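Local coordinates for HIAXHD3 (Humicola insolens, PDB 3ZXK), which acts as an exo-acting arabinofuranosidase of glycoside hydrolase family 43, cleaving alpha-L-arabinofuranose side chains, probably those of arabinoxylan, at residues A[265-268]-A[272-275]; A[236-239]-A[245-248]; A[33-38]-A[373-378]. All coordinates share one frame; numbering follows the deposited sequence. Where two conformers were deposited one is given.

Interaction 1. Residues A[265-268]-A[272-275]; sequences FMDA and GRIP. With AHR (alpha-L-arabinofuranose), chain C.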
# COMPACT_ATOMS: atom_id res chain seq x y z
N PHE A 265 7.02 -6.60 -8.63
CA PHE A 265 6.89 -5.15 -8.64
C PHE A 265 8.20 -4.48 -8.99
O PHE A 265 9.28 -5.10 -8.93
CB PHE A 265 6.32 -4.58 -7.30
CG PHE A 265 7.10 -5.00 -6.10
CD1 PHE A 265 8.25 -4.29 -5.72
CD2 PHE A 265 6.69 -6.10 -5.33
CE1 PHE A 265 8.98 -4.68 -4.60
CE2 PHE A 265 7.40 -6.46 -4.21
CZ PHE A 265 8.54 -5.76 -3.84
N MET A 266 8.07 -3.20 -9.38
CA MET A 266 9.18 -2.33 -9.76
C MET A 266 9.42 -1.31 -8.64
O MET A 266 8.45 -0.88 -8.00
CB MET A 266 8.79 -1.53 -11.01
CG MET A 266 8.39 -2.35 -12.23
SD MET A 266 9.71 -3.38 -12.90
CE MET A 266 10.98 -2.19 -13.33
N ASP A 267 10.67 -0.88 -8.48
CA ASP A 267 11.04 0.25 -7.60
C ASP A 267 10.82 1.62 -8.28
O ASP A 267 11.77 2.35 -8.57
CB ASP A 267 12.46 0.10 -7.03
CG ASP A 267 12.59 -1.06 -6.03
OD1 ASP A 267 11.62 -1.33 -5.30
OD2 ASP A 267 13.67 -1.71 -5.98
N ALA A 268 9.56 1.95 -8.53
CA ALA A 268 9.21 3.13 -9.31
C ALA A 268 9.13 4.40 -8.47
O ALA A 268 8.17 5.17 -8.60
CB ALA A 268 7.89 2.86 -10.04
N GLY A 272 6.58 4.97 -5.71
CA GLY A 272 6.47 3.74 -4.91
C GLY A 272 6.68 2.49 -5.74
O GLY A 272 7.29 2.53 -6.79
N ARG A 273 6.20 1.37 -5.23
CA ARG A 273 6.48 0.06 -5.79
C ARG A 273 5.21 -0.48 -6.41
O ARG A 273 4.20 -0.65 -5.72
CB ARG A 273 7.08 -0.85 -4.73
CG ARG A 273 8.46 -0.32 -4.38
CD ARG A 273 9.17 -1.05 -3.27
NE ARG A 273 8.50 -0.96 -1.98
CZ ARG A 273 8.83 -1.71 -0.93
NH1 ARG A 273 9.84 -2.61 -1.02
NH2 ARG A 273 8.16 -1.57 0.22
N ILE A 274 5.27 -0.70 -7.72
CA ILE A 274 4.08 -0.92 -8.52
C ILE A 274 4.14 -2.25 -9.28
O ILE A 274 5.21 -2.69 -9.70
CB ILE A 274 3.82 0.29 -9.47
CG1 ILE A 274 4.86 0.37 -10.59
CG2 ILE A 274 3.76 1.60 -8.65
CD1 ILE A 274 4.68 1.58 -11.50
N PRO A 275 2.99 -2.90 -9.48
CA PRO A 275 3.02 -4.24 -10.05
C PRO A 275 3.11 -4.31 -11.57
O PRO A 275 2.51 -3.49 -12.28
CB PRO A 275 1.68 -4.85 -9.61
CG PRO A 275 0.77 -3.68 -9.44
CD PRO A 275 1.65 -2.55 -8.94
O5 AHR C . 15.38 -1.11 -3.99
C5 AHR C . 14.48 -0.69 -2.95
C4 AHR C . 13.99 -1.88 -2.10
O4 AHR C . 15.09 -2.55 -1.49
C3 AHR C . 13.29 -3.01 -2.84
O3 AHR C . 11.92 -2.75 -3.10
C2 AHR C . 13.40 -4.19 -1.91
O2 AHR C . 13.54 -5.43 -2.62
C1 AHR C . 14.68 -3.88 -1.15
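Asp267 and Arg273 run side by side on the same face of the beta hairpin 260-267/273-282, the middle of a four-stranded antiparallel propeller blade, both aimed at the bound arabinofuranose, with their carboxylate and guanidinium planes 29° apart. They do not form a salt bridge: Asp267 OD1 stands 4.6 Å from Arg273 NE, and its nearest arginine atom is the methylene CD. The sugar joins them instead. AHR O3 donates to Asp267 OD1 (2.6 Å) and accepts from Arg273 NH1 (2.9 Å, N-H...O angle 157°), with the oxygen lying at the edge of the guanidinium, in its plane. The other carboxylate oxygen, Asp267 OD2, accepts from AHR O5 at 2.7 Å. A bend at chi3 (-64°) turns the end of the Arg273 chain out of its otherwise extended course and carries NH1 to the sugar. Phe265 lies alongside, its CD1 3.8 Å from Arg273 CB and its ring edge directed at AHR O3; ring and guanidinium planes are far from parallel, so no stacking is involved. Behind them the hairpin is pinned at the pair Met266-Ile274, where Met266 N donates to Ile274 O (2.9 Å) and Ile274 N to Met266 O (3.2 Å), while Asp16 accepts from the backbone N of Arg273. A leucine in place of Arg273 would probably leave AHR O3 without its donor and the carboxylate of Asp267 without a nearby positive charge. O3 is thus gripped as both donor and acceptor, consistent with a pocket that recognises the arabinofuranose by its hydroxyls.

Interaction 2. Residues A[236-239]-A[245-248]; sequences RIQG and GFAH. With AHR (alpha-L-arabinofuranose), chain C.
Phe246 reaches over to Arg236 and makes the close part of this contact. Its CD1 comes to 3.5 Å from Arg236 CA, and Ile237 O meets the ring edge in plane, 3.4 Å from Phe246 CD1. Farther out, Phe246 CZ sits over one face of the Arg236 guanidinium, 3.5 Å from NH2; the two planes are inclined at 56°, too steep for a parallel stack. Asp212 holds the guanidinium through a salt bridge to NH1. Deeper in, Ile237 CG2 touches Ala247 CB only lightly, at 4.2 Å.

The loose side is wet. Between the two backbones, water 1 accepts from Ile237 N and donates to Ala247 O, and water 2 accepts from Ala247 N (3.0 Å) while lying beside the carbonyls of Ile237 and Gly239. Arg236 and Gln238 lie at the exposed margin of the contact.

His248 touches nothing of 236-239. Its ND1 donates to Phe246 O (2.7 Å, angle 156°), and its NE2 is hydrogen-bonded to AHR O2 at 2.6 Å. With both ring nitrogens engaged, the rotation of the imidazole is fixed, so the backbone that carries Phe246 acts as a second shell positioning a sugar-binding histidine.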
# COMPACT_ATOMS: atom_id res chain seq x y z
N ARG A 236 18.18 -9.25 -12.89
CA ARG A 236 18.51 -7.96 -13.53
C ARG A 236 17.88 -7.90 -14.92
O ARG A 236 18.52 -7.45 -15.87
CB ARG A 236 20.04 -7.76 -13.59
CG ARG A 236 20.69 -7.78 -12.20
CD ARG A 236 22.18 -7.44 -12.21
NE ARG A 236 22.41 -6.04 -12.55
CZ ARG A 236 22.34 -5.02 -11.69
NH1 ARG A 236 22.03 -5.24 -10.41
NH2 ARG A 236 22.56 -3.78 -12.12
N ILE A 237 16.64 -8.36 -15.03
CA ILE A 237 15.89 -8.28 -16.30
C ILE A 237 15.59 -6.81 -16.65
O ILE A 237 15.32 -6.00 -15.78
CB ILE A 237 14.59 -9.12 -16.27
CG1 ILE A 237 14.11 -9.46 -17.69
CG2 ILE A 237 13.51 -8.43 -15.42
CD1 ILE A 237 12.98 -10.47 -17.71
N GLN A 238 15.68 -6.46 -17.94
CA GLN A 238 15.35 -5.12 -18.39
C GLN A 238 13.85 -5.00 -18.70
O GLN A 238 13.24 -5.99 -19.11
CB GLN A 238 16.19 -4.73 -19.62
CG GLN A 238 17.68 -4.57 -19.33
CD GLN A 238 17.99 -3.39 -18.41
OE1 GLN A 238 17.40 -2.31 -18.54
NE2 GLN A 238 18.93 -3.59 -17.48
N GLY A 239 13.28 -3.81 -18.50
CA GLY A 239 11.85 -3.56 -18.71
C GLY A 239 10.99 -3.98 -17.52
O GLY A 239 11.47 -4.62 -16.59
N GLY A 245 14.17 0.68 -11.10
CA GLY A 245 14.88 -0.51 -10.63
C GLY A 245 14.56 -1.73 -11.48
O GLY A 245 14.33 -1.64 -12.70
N PHE A 246 14.48 -2.87 -10.80
CA PHE A 246 14.25 -4.14 -11.45
C PHE A 246 13.00 -4.80 -10.92
O PHE A 246 12.70 -4.71 -9.72
CB PHE A 246 15.39 -5.11 -11.15
CG PHE A 246 16.70 -4.65 -11.68
CD1 PHE A 246 17.01 -4.87 -13.02
CD2 PHE A 246 17.59 -3.96 -10.87
CE1 PHE A 246 18.22 -4.43 -13.54
CE2 PHE A 246 18.82 -3.53 -11.39
CZ PHE A 246 19.12 -3.76 -12.73
N ALA A 247 12.29 -5.46 -11.83
CA ALA A 247 11.18 -6.35 -11.49
C ALA A 247 11.67 -7.46 -10.58
O ALA A 247 12.62 -8.16 -10.91
CB ALA A 247 10.56 -6.94 -12.77
N HIS A 248 11.05 -7.56 -9.39
CA HIS A 248 11.45 -8.61 -8.44
C HIS A 248 10.40 -8.82 -7.40
O HIS A 248 9.42 -8.05 -7.33
CB HIS A 248 12.80 -8.25 -7.80
CG HIS A 248 12.76 -7.07 -6.86
ND1 HIS A 248 12.51 -5.80 -7.27
CD2 HIS A 248 12.93 -7.01 -5.49
CE1 HIS A 248 12.52 -4.98 -6.20
NE2 HIS A 248 12.80 -5.71 -5.12
O5 AHR C . 15.38 -1.11 -3.99
C5 AHR C . 14.48 -0.69 -2.95
C4 AHR C . 13.99 -1.88 -2.10
O4 AHR C . 15.09 -2.55 -1.49
C3 AHR C . 13.29 -3.01 -2.84
O3 AHR C . 11.92 -2.75 -3.10
C2 AHR C . 13.40 -4.19 -1.91
O2 AHR C . 13.54 -5.43 -2.62
C1 AHR C . 14.68 -3.88 -1.15
O HOH W 1 15.08 -8.59 -12.32
O HOH W 2 13.15 -4.97 -14.61
O HOH W 3 15.20 -2.79 -15.11

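Interaction 3. Residues A[33-38]-A[373-378]; sequences SSTFAY and TRRIAG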
# COMPACT_ATOMS: atom_id res chain seq x y z
N SER A 33 -1.09 -6.39 -0.05
CA SER A 33 0.10 -5.54 -0.02
C SER A 33 0.48 -5.04 1.38
O SER A 33 -0.29 -5.23 2.35
CB SER A 33 0.01 -4.37 -1.02
OG SER A 33 -0.99 -3.44 -0.63
N SER A 34 1.66 -4.40 1.48
CA SER A 34 2.18 -3.93 2.76
C SER A 34 2.07 -2.43 2.94
O SER A 34 2.19 -1.64 1.99
CB SER A 34 3.65 -4.31 2.85
OG SER A 34 3.77 -5.70 2.69
N THR A 35 1.81 -2.04 4.19
CA THR A 35 1.45 -0.66 4.49
C THR A 35 2.18 -0.01 5.66
O THR A 35 1.85 1.09 6.03
CB THR A 35 -0.05 -0.55 4.79
OG1 THR A 35 -0.46 -1.73 5.50
CG2 THR A 35 -0.88 -0.46 3.47
N PHE A 36 3.16 -0.69 6.26
CA PHE A 36 3.98 -0.03 7.30
C PHE A 36 3.09 0.47 8.45
O PHE A 36 2.33 -0.33 9.01
CB PHE A 36 4.96 0.99 6.66
CG PHE A 36 5.87 0.33 5.66
CD1 PHE A 36 5.46 0.09 4.33
CD2 PHE A 36 7.10 -0.20 6.08
CE1 PHE A 36 6.28 -0.61 3.45
CE2 PHE A 36 7.92 -0.90 5.20
CZ PHE A 36 7.51 -1.09 3.89
N ALA A 37 3.15 1.76 8.78
CA ALA A 37 2.35 2.30 9.88
C ALA A 37 1.06 2.97 9.41
O ALA A 37 0.38 3.63 10.19
CB ALA A 37 3.19 3.27 10.74
N TYR A 38 0.68 2.77 8.15
CA TYR A 38 -0.61 3.30 7.66
C TYR A 38 -1.77 2.43 8.13
O TYR A 38 -1.64 1.23 8.28
CB TYR A 38 -0.55 3.48 6.14
CG TYR A 38 0.45 4.59 5.76
CD1 TYR A 38 0.06 5.91 5.72
CD2 TYR A 38 1.80 4.30 5.47
CE1 TYR A 38 0.96 6.93 5.39
CE2 TYR A 38 2.72 5.29 5.14
CZ TYR A 38 2.29 6.62 5.09
OH TYR A 38 3.18 7.65 4.77
N THR A 373 -4.60 9.82 4.37
CA THR A 373 -3.77 9.75 3.17
C THR A 373 -4.32 8.78 2.12
O THR A 373 -5.18 7.90 2.40
CB THR A 373 -2.31 9.35 3.49
OG1 THR A 373 -2.22 7.96 3.82
CG2 THR A 373 -1.74 10.21 4.65
N ARG A 374 -3.81 8.92 0.92
CA ARG A 374 -4.12 8.00 -0.15
C ARG A 374 -3.03 8.02 -1.22
O ARG A 374 -2.28 8.99 -1.34
CB ARG A 374 -5.50 8.25 -0.75
CG ARG A 374 -5.64 9.60 -1.43
CD ARG A 374 -7.10 9.83 -1.81
NE ARG A 374 -7.48 9.09 -3.00
CZ ARG A 374 -8.71 8.65 -3.24
NH1 ARG A 374 -9.68 8.83 -2.34
NH2 ARG A 374 -8.98 8.01 -4.37
N ARG A 375 -2.96 6.93 -1.96
CA ARG A 375 -1.91 6.71 -2.98
C ARG A 375 -2.09 7.63 -4.17
O ARG A 375 -3.21 7.92 -4.55
CB ARG A 375 -1.90 5.26 -3.44
CG ARG A 375 -1.53 4.32 -2.33
CD ARG A 375 -1.88 2.88 -2.67
NE ARG A 375 -1.57 1.98 -1.56
CZ ARG A 375 -2.34 1.82 -0.47
NH1 ARG A 375 -3.52 2.46 -0.36
NH2 ARG A 375 -1.96 0.95 0.48
N ILE A 376 -0.98 8.08 -4.73
CA ILE A 376 -0.98 8.86 -5.97
C ILE A 376 -0.90 7.87 -7.15
O ILE A 376 -0.02 7.00 -7.17
CB ILE A 376 0.23 9.84 -5.99
CG1 ILE A 376 0.18 10.85 -4.80
CG2 ILE A 376 0.28 10.58 -7.32
CD1 ILE A 376 1.47 11.64 -4.60
N ALA A 377 -1.77 8.04 -8.15
CA ALA A 377 -1.66 7.22 -9.35
C ALA A 377 -0.72 7.90 -10.34
O ALA A 377 -0.73 9.11 -10.49
CB ALA A 377 -3.03 6.97 -9.99
N GLY A 378 0.09 7.11 -11.02
CA GLY A 378 1.12 7.65 -11.88
C GLY A 378 0.79 7.55 -13.35
O GLY A 378 -0.14 6.86 -13.74
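A nearly straight chain from CG to NE, followed by a turn at chi4 (79°), delivers the guanidinium of Arg375 to Thr35, while chi1 of Thr373 (74°) sets its OG1 between the backbone N and carbonyl carbon and thereby beside the ring of Tyr38. At the first site the methyl CG2 of Thr35 arrives at the guanidinium edge, near its plane, with CG2 and Arg375 NH2 3.5 Å apart; the two side chains cross at about a right angle. At the second, Thr373 OG1 approaches the ring obliquely, 3.6 Å from Tyr38 CD1 and 3.7 Å from Tyr38 CE1. Both are van der Waals contacts, and the polar atoms find their mates elsewhere. Arg375 gives NE to the backbone O of Asp16 and forms a salt bridge through NH2 with Glu334, whose own carbonyl is hydrogen-bonded to Thr373 OG1. Tyr38 is anchored at its hydroxyl by Tyr504 and in a cation-pi contact by Arg509, and Thr35 OG1 is bonded to Ala42 N. With such partners, these buried polar groups need no bond to each other; the two segments bury 135 Å² between them. Thr35 and Tyr38 are also held in a fixed relation to each other, since they are the ends of a type II' beta turn closed by Tyr38 N to Thr35 O at 2.9 Å. The two chain segments belong to different family regions, and their meeting marks the interface at which the catalytic beta-propeller of a family 43 enzyme docks against its C-terminal concanavalin-like beta-sandwich.

Segment 33-38 comes first along the chain, then the two segments of interaction 2, those of interaction 1, and finally 373-378, so interaction 3 brings together parts that flank the other two. Interactions 1 and 2 lie within the family 43 region, their centres about 10 Å apart, and share the arabinofuranose; Phe265 O and His248 N, 3.1 Å apart, probably form a hydrogen bond between them. The centre of interaction 3 is about 12 Å from that of interaction 1, which it touches where Phe36 CZ packs 3.8 Å from Arg273 NH2, but about 22 Å from that of interaction 2. The hairpin 260-267/273-282 therefore stands between the 236-248 loop and the interdomain junction.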